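Local coordinates for amide synthase (Vibrio cholerae, PDB 1L5A), which catalyses amide bond formation in vibriobactin biosynthesis, as a nonribosomal peptide synthetase condensation enzyme, at residues H43-E48 against S142-S147; Q109-R112 against H118-Y121; M134-Q139 against N270-M275; E340-H343 against Q348-L351. One frame throughout, in Å; residues are numbered along the deposited sequence.

Contact 1 of 4, residues H43-E48 against S142-S147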
loop_
_atom_site.group_PDB
_atom_site.type_symbol
_atom_site.label_atom_id
_atom_site.label_comp_id
_atom_site.label_asym_id
_atom_site.label_seq_id
_atom_site.Cartn_x
_atom_site.Cartn_y
_atom_site.Cartn_z
ATOM N N HIS A 43 26.153 -12.246 -22.811
ATOM C CA HIS A 43 26.820 -12.738 -21.598
ATOM C C HIS A 43 26.444 -11.864 -20.393
ATOM O O HIS A 43 26.278 -12.357 -19.272
ATOM C CB HIS A 43 28.333 -12.695 -21.778
ATOM C CG HIS A 43 29.092 -12.876 -20.502
ATOM N ND1 HIS A 43 29.476 -14.113 -20.031
ATOM C CD2 HIS A 43 29.511 -11.977 -19.580
ATOM C CE1 HIS A 43 30.099 -13.969 -18.875
ATOM N NE2 HIS A 43 30.132 -12.682 -18.577
ATOM N N LEU A 44 26.350 -10.558 -20.614
ATOM C CA LEU A 44 25.970 -9.656 -19.538
ATOM C C LEU A 44 24.504 -9.887 -19.149
ATOM O O LEU A 44 24.184 -10.064 -17.967
ATOM C CB LEU A 44 26.171 -8.192 -19.962
ATOM C CG LEU A 44 27.623 -7.684 -20.033
ATOM C CD1 LEU A 44 27.625 -6.228 -20.459
ATOM C CD2 LEU A 44 28.302 -7.830 -18.666
ATOM N N THR A 45 23.613 -9.902 -20.135
ATOM C CA THR A 45 22.209 -10.093 -19.829
ATOM C C THR A 45 21.939 -11.335 -18.985
ATOM O O THR A 45 21.246 -11.259 -17.962
ATOM C CB THR A 45 21.379 -10.204 -21.087
ATOM O OG1 THR A 45 21.525 -9.007 -21.846
ATOM C CG2 THR A 45 19.922 -10.394 -20.720
ATOM N N VAL A 46 22.487 -12.466 -19.424
ATOM C CA VAL A 46 22.318 -13.742 -18.746
ATOM C C VAL A 46 22.865 -13.748 -17.310
ATOM O O VAL A 46 22.324 -14.424 -16.433
ATOM C CB VAL A 46 22.960 -14.881 -19.606
ATOM C CG1 VAL A 46 23.194 -16.089 -18.788
ATOM C CG2 VAL A 46 22.029 -15.253 -20.756
ATOM N N SER A 47 23.920 -12.992 -17.052
ATOM C CA SER A 47 24.484 -12.939 -15.697
ATOM C C SER A 47 23.526 -12.331 -14.717
ATOM O O SER A 47 23.502 -12.704 -13.552
ATOM C CB SER A 47 25.758 -12.120 -15.662
ATOM O OG SER A 47 26.761 -12.827 -16.365
ATOM N N GLU A 48 22.731 -11.389 -15.199
ATOM C CA GLU A 48 21.767 -10.705 -14.357
ATOM C C GLU A 48 20.536 -11.530 -13.977
ATOM O O GLU A 48 19.792 -11.132 -13.079
ATOM C CB GLU A 48 21.318 -9.413 -15.040
ATOM C CG GLU A 48 22.438 -8.392 -15.288
ATOM C CD GLU A 48 21.921 -7.130 -15.947
ATOM O OE1 GLU A 48 20.690 -6.903 -15.909
ATOM O OE2 GLU A 48 22.736 -6.358 -16.491
ATOM N N SER A 142 19.020 -6.113 -25.680
ATOM C CA SER A 142 19.026 -4.914 -26.489
ATOM C C SER A 142 19.778 -3.792 -25.751
ATOM O O SER A 142 20.695 -3.178 -26.293
ATOM C CB SER A 142 17.586 -4.471 -26.730
ATOM O OG SER A 142 17.539 -3.329 -27.556
ATOM N N GLN A 143 19.377 -3.532 -24.507
ATOM C CA GLN A 143 19.990 -2.481 -23.720
ATOM C C GLN A 143 21.497 -2.610 -23.600
ATOM O O GLN A 143 22.232 -1.647 -23.846
ATOM C CB GLN A 143 19.364 -2.426 -22.329
ATOM C CG GLN A 143 17.889 -2.185 -22.372
ATOM C CD GLN A 143 17.243 -2.151 -20.992
ATOM O OE1 GLN A 143 17.676 -2.838 -20.060
ATOM N NE2 GLN A 143 16.184 -1.359 -20.866
ATOM N N HIS A 144 21.972 -3.785 -23.226
ATOM C CA HIS A 144 23.403 -3.944 -23.100
ATOM C C HIS A 144 24.113 -3.730 -24.428
ATOM O O HIS A 144 25.177 -3.104 -24.460
ATOM C CB HIS A 144 23.753 -5.311 -22.528
ATOM C CG HIS A 144 23.649 -5.390 -21.037
ATOM N ND1 HIS A 144 24.295 -4.502 -20.201
ATOM C CD2 HIS A 144 23.035 -6.288 -20.230
ATOM C CE1 HIS A 144 24.088 -4.855 -18.944
ATOM N NE2 HIS A 144 23.328 -5.935 -18.933
ATOM N N TYR A 145 23.533 -4.216 -25.527
ATOM C CA TYR A 145 24.180 -4.028 -26.828
ATOM C C TYR A 145 24.320 -2.538 -27.157
ATOM O O TYR A 145 25.388 -2.078 -27.561
ATOM C CB TYR A 145 23.404 -4.715 -27.962
ATOM C CG TYR A 145 24.099 -4.597 -29.310
ATOM C CD1 TYR A 145 25.211 -5.381 -29.613
ATOM C CD2 TYR A 145 23.676 -3.658 -30.265
ATOM C CE1 TYR A 145 25.890 -5.237 -30.830
ATOM C CE2 TYR A 145 24.350 -3.501 -31.485
ATOM C CZ TYR A 145 25.459 -4.297 -31.759
ATOM O OH TYR A 145 26.143 -4.165 -32.952
ATOM N N GLN A 146 23.243 -1.787 -26.984
ATOM C CA GLN A 146 23.276 -0.366 -27.283
ATOM C C GLN A 146 24.313 0.346 -26.430
ATOM O O GLN A 146 24.996 1.236 -26.912
ATOM C CB GLN A 146 21.898 0.251 -27.047
ATOM C CG GLN A 146 21.800 1.758 -27.259
ATOM C CD GLN A 146 22.362 2.213 -28.594
ATOM O OE1 GLN A 146 22.132 1.585 -29.630
ATOM N NE2 GLN A 146 23.096 3.319 -28.575
ATOM N N SER A 147 24.425 -0.050 -25.167
ATOM C CA SER A 147 25.378 0.568 -24.272
ATOM C C SER A 147 26.772 0.274 -24.755
ATOM O O SER A 147 27.597 1.173 -24.836
ATOM C CB SER A 147 25.227 0.049 -22.839
ATOM O OG SER A 147 24.132 0.652 -22.180
#
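A histidine-carboxylate hydrogen bond, H144 to E48, joins two parts of the condensation domain: H144 lies on helix 131-150, while L44 and T45 lie on helix 35-47, with E48 following in the same segment. NE2 of H144 donates to OE2 of E48 over 2.5 Å, with the acceptor close to the ring plane. On the glutamate side the approach is less regular, because OE2 is met from above the carboxylate plane, and the two flat groups stand 78° apart. The glutamate reaches the ring by leaving its backbone with CG beside the N (chi1 -62°) and then running straight out.

L44 crosses the same imidazole at about a right angle. Its CB sits 3.8 Å from the ring centroid, 13° off the normal, a CH-pi contact over one face, while L44 CD1 comes to 3.8 Å from H144 ND1. T45 comes in at the ring edge, its OG1 3.5 Å from H144 CD2; that hydroxyl is bonded to the backbone O of A41. The ring is thus held in rotation by a face contact and two edge neighbours.

E48 has further partners: OE2 makes a salt bridge with R140, and OE1 takes the backbone N of F158. The carboxylate would tend to stabilise a protonated H144, an effect probably tempered because R140 shares the same oxygen.

Contact 2 of 4, residues Q109-R112 against H118-Y121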
loop_
_atom_site.group_PDB
_atom_site.type_symbol
_atom_site.label_atom_id
_atom_site.label_comp_id
_atom_site.label_asym_id
_atom_site.label_seq_id
_atom_site.Cartn_x
_atom_site.Cartn_y
_atom_site.Cartn_z
ATOM N N GLN A 109 22.695 -20.060 -27.676
ATOM C CA GLN A 109 23.551 -20.308 -28.813
ATOM C C GLN A 109 23.555 -19.081 -29.721
ATOM O O GLN A 109 22.521 -18.455 -29.909
ATOM C CB GLN A 109 23.027 -21.527 -29.573
ATOM C CG GLN A 109 22.900 -22.826 -28.757
ATOM C CD GLN A 109 22.023 -23.899 -29.473
ATOM O OE1 GLN A 109 21.838 -23.869 -30.709
ATOM N NE2 GLN A 109 21.493 -24.849 -28.693
ATOM N N VAL A 110 24.717 -18.728 -30.271
ATOM C CA VAL A 110 24.802 -17.590 -31.181
ATOM C C VAL A 110 25.508 -18.014 -32.458
ATOM O O VAL A 110 26.510 -18.714 -32.411
ATOM C CB VAL A 110 25.607 -16.415 -30.583
ATOM C CG1 VAL A 110 25.555 -15.229 -31.536
ATOM C CG2 VAL A 110 25.048 -16.016 -29.234
ATOM N N TYR A 111 25.006 -17.563 -33.601
ATOM C CA TYR A 111 25.623 -17.918 -34.871
ATOM C C TYR A 111 25.862 -16.750 -35.793
ATOM O O TYR A 111 24.949 -15.993 -36.102
ATOM C CB TYR A 111 24.770 -18.922 -35.660
ATOM C CG TYR A 111 24.441 -20.174 -34.917
ATOM C CD1 TYR A 111 23.233 -20.298 -34.223
ATOM C CD2 TYR A 111 25.345 -21.228 -34.869
ATOM C CE1 TYR A 111 22.940 -21.447 -33.489
ATOM C CE2 TYR A 111 25.061 -22.378 -34.140
ATOM C CZ TYR A 111 23.858 -22.476 -33.447
ATOM O OH TYR A 111 23.611 -23.575 -32.662
ATOM N N ARG A 112 27.096 -16.616 -36.245
ATOM C CA ARG A 112 27.415 -15.583 -37.207
ATOM C C ARG A 112 27.278 -16.360 -38.524
ATOM O O ARG A 112 28.096 -17.224 -38.840
ATOM C CB ARG A 112 28.851 -15.070 -37.007
ATOM C CG ARG A 112 29.287 -13.997 -38.008
ATOM C CD ARG A 112 30.644 -13.399 -37.638
ATOM N NE ARG A 112 31.333 -12.833 -38.796
ATOM C CZ ARG A 112 31.388 -11.540 -39.101
ATOM N NH1 ARG A 112 30.798 -10.628 -38.335
ATOM N NH2 ARG A 112 32.025 -11.159 -40.200
ATOM N N HIS A 118 23.061 -12.721 -38.271
ATOM C CA HIS A 118 23.307 -13.411 -36.999
ATOM C C HIS A 118 22.047 -14.123 -36.500
ATOM O O HIS A 118 20.914 -13.650 -36.697
ATOM C CB HIS A 118 23.777 -12.432 -35.904
ATOM C CG HIS A 118 25.173 -11.931 -36.094
ATOM N ND1 HIS A 118 25.495 -10.955 -37.014
ATOM C CD2 HIS A 118 26.340 -12.308 -35.517
ATOM C CE1 HIS A 118 26.803 -10.755 -36.993
ATOM N NE2 HIS A 118 27.338 -11.564 -36.094
ATOM N N LEU A 119 22.254 -15.253 -35.835
ATOM C CA LEU A 119 21.142 -16.019 -35.303
ATOM C C LEU A 119 21.351 -16.292 -33.827
ATOM O O LEU A 119 22.328 -16.930 -33.450
ATOM C CB LEU A 119 21.004 -17.351 -36.033
ATOM C CG LEU A 119 19.707 -18.086 -35.715
ATOM C CD1 LEU A 119 18.541 -17.197 -36.101
ATOM C CD2 LEU A 119 19.652 -19.406 -36.471
ATOM N N ILE A 120 20.434 -15.795 -33.002
ATOM C CA ILE A 120 20.486 -16.002 -31.561
ATOM C C ILE A 120 19.365 -16.941 -31.155
ATOM O O ILE A 120 18.199 -16.729 -31.503
ATOM C CB ILE A 120 20.267 -14.704 -30.790
ATOM C CG1 ILE A 120 21.446 -13.765 -31.000
ATOM C CG2 ILE A 120 20.098 -15.010 -29.318
ATOM C CD1 ILE A 120 21.114 -12.335 -30.671
ATOM N N TYR A 121 19.726 -17.965 -30.403
ATOM C CA TYR A 121 18.774 -18.948 -29.940
ATOM C C TYR A 121 18.802 -18.989 -28.416
ATOM O O TYR A 121 19.847 -19.221 -27.799
ATOM C CB TYR A 121 19.125 -20.335 -30.510
ATOM C CG TYR A 121 18.329 -21.475 -29.923
ATOM C CD1 TYR A 121 16.968 -21.651 -30.225
ATOM C CD2 TYR A 121 18.930 -22.382 -29.061
ATOM C CE1 TYR A 121 16.228 -22.721 -29.672
ATOM C CE2 TYR A 121 18.208 -23.450 -28.505
ATOM C CZ TYR A 121 16.864 -23.614 -28.814
ATOM O OH TYR A 121 16.184 -24.676 -28.260
#
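Q109 lies alongside Y121, both side chains pointing the same way from neighbouring strands, and contact is made at each step outward. CB of Q109 is 4.2 Å from CB of Y121. CG is placed beside the backbone N (chi1 -57°), a turn that carries the chain along the tyrosine ring, where Q109 CG stands 4.0 Å from Y121 CD2. CD comes closer, 3.5 Å from that same CD2, and the amide plane is tilted 51° to the ring. At the tip both amide atoms stay by the ring, NE2 of Q109 3.6 Å from CE2 of Y121, and OE1 of Q109 also accepts from OH of Y111 at 2.7 Å, the hydroxyl standing above the carbonyl plane.

Beneath this side-chain row runs the backbone of the antiparallel beta hairpin made by strands 107-114 and 117-125. Q109 with Y121 and Y111 with L119 are hydrogen-bonded pairs, each closed by two N-H to O bonds; V110 with I120 and R112 with H118 are the non-hydrogen-bonded pairs between and beside them. The face bearing Q109, Y111, L119 and Y121 packs on helix 82-94, where D93 takes the hydroxyl of Y121.

On the other face V110 CG1 meets I120 CG1 at 4.4 Å, and both residues pack on helix 35-47. R112 and H118 lie side by side there, R112 CG 3.7 Å from H118 NE2. The polar ends of this pair converge on one hydroxyl, OG1 of T35, bonded by both R112 NH1 and H118 NE2.

Contact 3 of 4, residues M134-Q139 against N270-M275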
loop_
_atom_site.group_PDB
_atom_site.type_symbol
_atom_site.label_atom_id
_atom_site.label_comp_id
_atom_site.label_asym_id
_atom_site.label_seq_id
_atom_site.Cartn_x
_atom_site.Cartn_y
_atom_site.Cartn_z
ATOM N N MET A 134 10.691 -13.645 -20.881
ATOM C CA MET A 134 11.381 -13.761 -22.137
ATOM C C MET A 134 11.599 -12.390 -22.764
ATOM O O MET A 134 12.725 -12.046 -23.163
ATOM C CB MET A 134 10.591 -14.653 -23.095
ATOM C CG MET A 134 11.366 -15.058 -24.347
ATOM S SD MET A 134 12.888 -16.045 -24.028
ATOM C CE MET A 134 13.989 -14.998 -24.475
ATOM N N MET A 135 10.541 -11.591 -22.854
ATOM C CA MET A 135 10.733 -10.283 -23.454
ATOM C C MET A 135 11.651 -9.422 -22.593
ATOM O O MET A 135 12.444 -8.656 -23.143
ATOM C CB MET A 135 9.389 -9.599 -23.762
ATOM C CG MET A 135 8.780 -8.760 -22.704
ATOM S SD MET A 135 9.528 -7.124 -22.523
ATOM C CE MET A 135 8.855 -6.812 -20.880
ATOM N N LEU A 136 11.577 -9.557 -21.266
ATOM C CA LEU A 136 12.473 -8.798 -20.398
ATOM C C LEU A 136 13.900 -9.173 -20.773
ATOM O O LEU A 136 14.764 -8.313 -20.877
ATOM C CB LEU A 136 12.248 -9.116 -18.920
ATOM C CG LEU A 136 11.072 -8.456 -18.193
ATOM C CD1 LEU A 136 11.034 -8.944 -16.755
ATOM C CD2 LEU A 136 11.207 -6.931 -18.226
ATOM N N PHE A 137 14.142 -10.464 -20.980
ATOM C CA PHE A 137 15.467 -10.937 -21.367
ATOM C C PHE A 137 15.880 -10.312 -22.710
ATOM O O PHE A 137 17.046 -9.982 -22.923
ATOM C CB PHE A 137 15.462 -12.466 -21.497
ATOM C CG PHE A 137 16.584 -13.009 -22.341
ATOM C CD1 PHE A 137 17.838 -13.274 -21.785
ATOM C CD2 PHE A 137 16.387 -13.272 -23.701
ATOM C CE1 PHE A 137 18.883 -13.800 -22.573
ATOM C CE2 PHE A 137 17.428 -13.802 -24.504
ATOM C CZ PHE A 137 18.682 -14.069 -23.940
ATOM N N GLU A 138 14.921 -10.148 -23.612
ATOM C CA GLU A 138 15.222 -9.599 -24.926
ATOM C C GLU A 138 15.533 -8.127 -24.880
ATOM O O GLU A 138 16.487 -7.674 -25.499
ATOM C CB GLU A 138 14.064 -9.892 -25.900
ATOM C CG GLU A 138 13.814 -11.408 -26.035
ATOM C CD GLU A 138 12.594 -11.757 -26.853
ATOM O OE1 GLU A 138 11.621 -10.967 -26.836
ATOM O OE2 GLU A 138 12.601 -12.837 -27.498
ATOM N N GLN A 139 14.735 -7.381 -24.134
ATOM C CA GLN A 139 14.951 -5.952 -24.017
ATOM C C GLN A 139 16.292 -5.669 -23.326
ATOM O O GLN A 139 17.034 -4.758 -23.715
ATOM C CB GLN A 139 13.784 -5.313 -23.254
ATOM C CG GLN A 139 12.430 -5.374 -23.990
ATOM C CD GLN A 139 12.500 -4.791 -25.402
ATOM O OE1 GLN A 139 12.933 -3.652 -25.595
ATOM N NE2 GLN A 139 12.081 -5.576 -26.396
ATOM N N ASN A 270 11.287 -6.398 -12.592
ATOM C CA ASN A 270 12.707 -6.324 -12.898
ATOM C C ASN A 270 13.396 -7.622 -12.531
ATOM O O ASN A 270 14.560 -7.619 -12.154
ATOM C CB ASN A 270 13.372 -5.186 -12.123
ATOM C CG ASN A 270 12.674 -3.878 -12.320
ATOM O OD1 ASN A 270 11.926 -3.429 -11.452
ATOM N ND2 ASN A 270 12.889 -3.259 -13.477
ATOM N N VAL A 271 12.680 -8.731 -12.642
ATOM C CA VAL A 271 13.253 -10.022 -12.318
ATOM C C VAL A 271 12.661 -11.056 -13.244
ATOM O O VAL A 271 11.536 -11.502 -13.049
ATOM C CB VAL A 271 12.939 -10.454 -10.872
ATOM C CG1 VAL A 271 13.697 -11.715 -10.542
ATOM C CG2 VAL A 271 13.283 -9.359 -9.907
ATOM N N PRO A 272 13.401 -11.420 -14.292
ATOM C CA PRO A 272 12.893 -12.422 -15.227
ATOM C C PRO A 272 12.653 -13.705 -14.433
ATOM O O PRO A 272 13.468 -14.076 -13.591
ATOM C CB PRO A 272 14.029 -12.552 -16.228
ATOM C CG PRO A 272 14.588 -11.138 -16.282
ATOM C CD PRO A 272 14.632 -10.780 -14.802
ATOM N N GLY A 273 11.515 -14.351 -14.669
ATOM C CA GLY A 273 11.201 -15.579 -13.962
ATOM C C GLY A 273 9.788 -16.049 -14.273
ATOM O O GLY A 273 9.178 -15.612 -15.249
ATOM N N LEU A 274 9.261 -16.941 -13.436
ATOM C CA LEU A 274 7.911 -17.447 -13.618
ATOM C C LEU A 274 6.937 -16.766 -12.662
ATOM O O LEU A 274 6.984 -16.960 -11.440
ATOM C CB LEU A 274 7.861 -18.965 -13.391
ATOM C CG LEU A 274 6.434 -19.534 -13.339
ATOM C CD1 LEU A 274 5.670 -19.081 -14.588
ATOM C CD2 LEU A 274 6.462 -21.064 -13.243
ATOM N N MET A 275 6.035 -15.971 -13.212
ATOM C CA MET A 275 5.074 -15.311 -12.346
ATOM C C MET A 275 3.652 -15.282 -12.906
ATOM O O MET A 275 2.707 -15.049 -12.163
ATOM C CB MET A 275 5.536 -13.872 -12.039
ATOM C CG MET A 275 6.784 -13.762 -11.176
ATOM S SD MET A 275 8.353 -13.664 -12.103
ATOM C CE MET A 275 9.506 -13.731 -10.735
#
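L136 and P272 meet through carbon alone. CB of L136 lies 4.1 Å from CG of P272, an apolar touch between one leucine of helix 131-150 and the outer corner of the proline ring. The rest of the leucine passes on toward the peptide before that proline: with CG beside the backbone N (chi1 -80°) and an extended second torsion, CD1 of L136 ends 4.4 Å from the carbonyl C of V271. No hydrogen bond crosses the contact, and the alpha carbons of L136 and P272 remain 6.3 Å apart.

The helix presents L136 on a regular backbone, with N of E138 bonded to O of M134 at 2.9 Å and N of Q139 to O of M135 at 2.8 Å. F137, next along, leads away from the loop and packs between helix 35-47 and T122 of strand 117-125. Segment 270-275 belongs to the irregular connection between strands 255-260 and 277-282 in the C-terminal half of this chloramphenicol acetyltransferase-like fold; here it reaches across to a helix of the N-terminal half.

Beyond P272 the connection passes through G273, against which M275 folds back: its CE stands 4.1 Å from CA of G273 and 3.8 Å from O of V271. R263 makes weak hydrogen bonds to the carbonyls of V271 and G273 and also touches L136. N of M275 bonds OD2 of D130, the aspartate of the HHxxxDG motif, which immediately precedes helix 131-150; F158 packs against P272.

Contact 4 of 4, residues E340-H343 against Q348-L351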
loop_
_atom_site.group_PDB
_atom_site.type_symbol
_atom_site.label_atom_id
_atom_site.label_comp_id
_atom_site.label_asym_id
_atom_site.label_seq_id
_atom_site.Cartn_x
_atom_site.Cartn_y
_atom_site.Cartn_z
ATOM N N GLU A 340 7.218 -5.612 -28.918
ATOM C CA GLU A 340 7.995 -5.632 -30.158
ATOM C C GLU A 340 9.243 -6.479 -29.972
ATOM O O GLU A 340 9.702 -6.671 -28.850
ATOM C CB GLU A 340 8.456 -4.223 -30.542
ATOM C CG GLU A 340 7.389 -3.146 -30.514
ATOM C CD GLU A 340 7.972 -1.758 -30.728
ATOM O OE1 GLU A 340 8.476 -1.481 -31.843
ATOM O OE2 GLU A 340 7.935 -0.945 -29.778
ATOM N N SER A 341 9.801 -6.974 -31.066
ATOM C CA SER A 341 11.020 -7.756 -30.966
ATOM C C SER A 341 12.144 -6.783 -30.546
ATOM O O SER A 341 12.062 -5.572 -30.788
ATOM C CB SER A 341 11.321 -8.420 -32.309
ATOM O OG SER A 341 11.486 -7.447 -33.320
ATOM N N PRO A 342 13.200 -7.291 -29.897
ATOM C CA PRO A 342 14.290 -6.401 -29.466
ATOM C C PRO A 342 15.015 -5.711 -30.630
ATOM O O PRO A 342 15.255 -6.324 -31.673
ATOM C CB PRO A 342 15.200 -7.339 -28.684
ATOM C CG PRO A 342 15.054 -8.651 -29.441
ATOM C CD PRO A 342 13.559 -8.711 -29.713
ATOM N N HIS A 343 15.370 -4.442 -30.456
ATOM C CA HIS A 343 16.065 -3.718 -31.518
ATOM C C HIS A 343 17.600 -3.642 -31.390
ATOM O O HIS A 343 18.151 -3.669 -30.294
ATOM C CB HIS A 343 15.497 -2.298 -31.655
ATOM C CG HIS A 343 16.213 -1.463 -32.677
ATOM N ND1 HIS A 343 17.306 -0.680 -32.368
ATOM C CD2 HIS A 343 16.039 -1.349 -34.017
ATOM C CE1 HIS A 343 17.774 -0.122 -33.470
ATOM N NE2 HIS A 343 17.023 -0.512 -34.486
ATOM N N GLN A 348 17.523 -5.373 -38.715
ATOM C CA GLN A 348 16.125 -5.782 -38.700
ATOM C C GLN A 348 16.137 -7.017 -37.817
ATOM O O GLN A 348 17.068 -7.811 -37.871
ATOM C CB GLN A 348 15.622 -6.172 -40.089
ATOM C CG GLN A 348 15.709 -5.066 -41.118
ATOM C CD GLN A 348 15.294 -3.724 -40.557
ATOM O OE1 GLN A 348 14.203 -3.585 -39.995
ATOM N NE2 GLN A 348 16.164 -2.721 -40.706
ATOM N N THR A 349 15.109 -7.171 -37.001
ATOM C CA THR A 349 15.014 -8.317 -36.117
ATOM C C THR A 349 13.800 -9.172 -36.474
ATOM O O THR A 349 12.666 -8.696 -36.532
ATOM C CB THR A 349 14.913 -7.849 -34.648
ATOM O OG1 THR A 349 16.146 -7.222 -34.274
ATOM C CG2 THR A 349 14.622 -9.019 -33.704
ATOM N N GLU A 350 14.046 -10.440 -36.735
ATOM C CA GLU A 350 12.968 -11.362 -37.044
ATOM C C GLU A 350 12.941 -12.321 -35.850
ATOM O O GLU A 350 13.887 -13.082 -35.611
ATOM C CB GLU A 350 13.267 -12.095 -38.363
ATOM C CG GLU A 350 12.351 -13.281 -38.682
ATOM C CD GLU A 350 12.792 -14.038 -39.941
ATOM O OE1 GLU A 350 12.650 -13.476 -41.053
ATOM O OE2 GLU A 350 13.290 -15.186 -39.815
ATOM N N LEU A 351 11.868 -12.253 -35.075
ATOM C CA LEU A 351 11.732 -13.107 -33.901
ATOM C C LEU A 351 10.901 -14.329 -34.249
ATOM O O LEU A 351 9.918 -14.231 -34.985
ATOM C CB LEU A 351 11.060 -12.315 -32.782
ATOM C CG LEU A 351 11.030 -12.884 -31.364
ATOM C CD1 LEU A 351 10.724 -11.743 -30.379
ATOM C CD2 LEU A 351 10.016 -14.010 -31.270
#
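Strand 348-356 is an outermost strand of the five-stranded sheet, contributed by the C-terminal half of the chain to strands from the N-terminal half, and T349 and L351 on it meet S341 and P342 of the loop leading into it. A single hydrogen bond crosses: OG1 of T349 donates to the backbone O of P342 over 2.9 Å, nearly along the C=O axis at 167°. The first torsion of the threonine (chi1 -66°) sets OG1 beside its own N and leaves CG2 anti to that N, turned to the serine and proline. There T349 CG2 lies 3.5 Å from OG of S341 and 4.1 Å from CD of P342.

One step along, and pointing to the same side, L351 adds carbon contacts. Its CD1 is 3.9 Å from CB of S341 and 4.2 Å from CD of P342. The strand is held in the sheet by backbone bonds to strand 22-30, Q348 with T30 and E350 with R28, while P342 and L351 both reach E138 of helix 131-150.

The loop therefore rests on the strand methyls through S341 CB and OG and the proline CD, and the threonine hydroxyl supplies the directional bond that fixes the P342 carbonyl.

Along the chain, contact 2 is nested within the loop closed by contact 1, contact 3 crosses contact 1, and contact 4 comes last. Helix 131-150 unites three of them: it supplies segments to contacts 1 and 3, whose centres lie about 13 Å apart, and contact 4 touches it too, S142 OG probably hydrogen-bonding the backbone O of H343. Contact 2, its centre about 14 Å from that of contact 4, reaches the same mixed sheet; strand 117-125 leads into the helix. Contacts 2 and 3 are farthest apart, at about 20 Å between centres. Contacts 3 and 4 thus bring C-terminal segments onto the N-terminal helix and sheet, tying the two halves together.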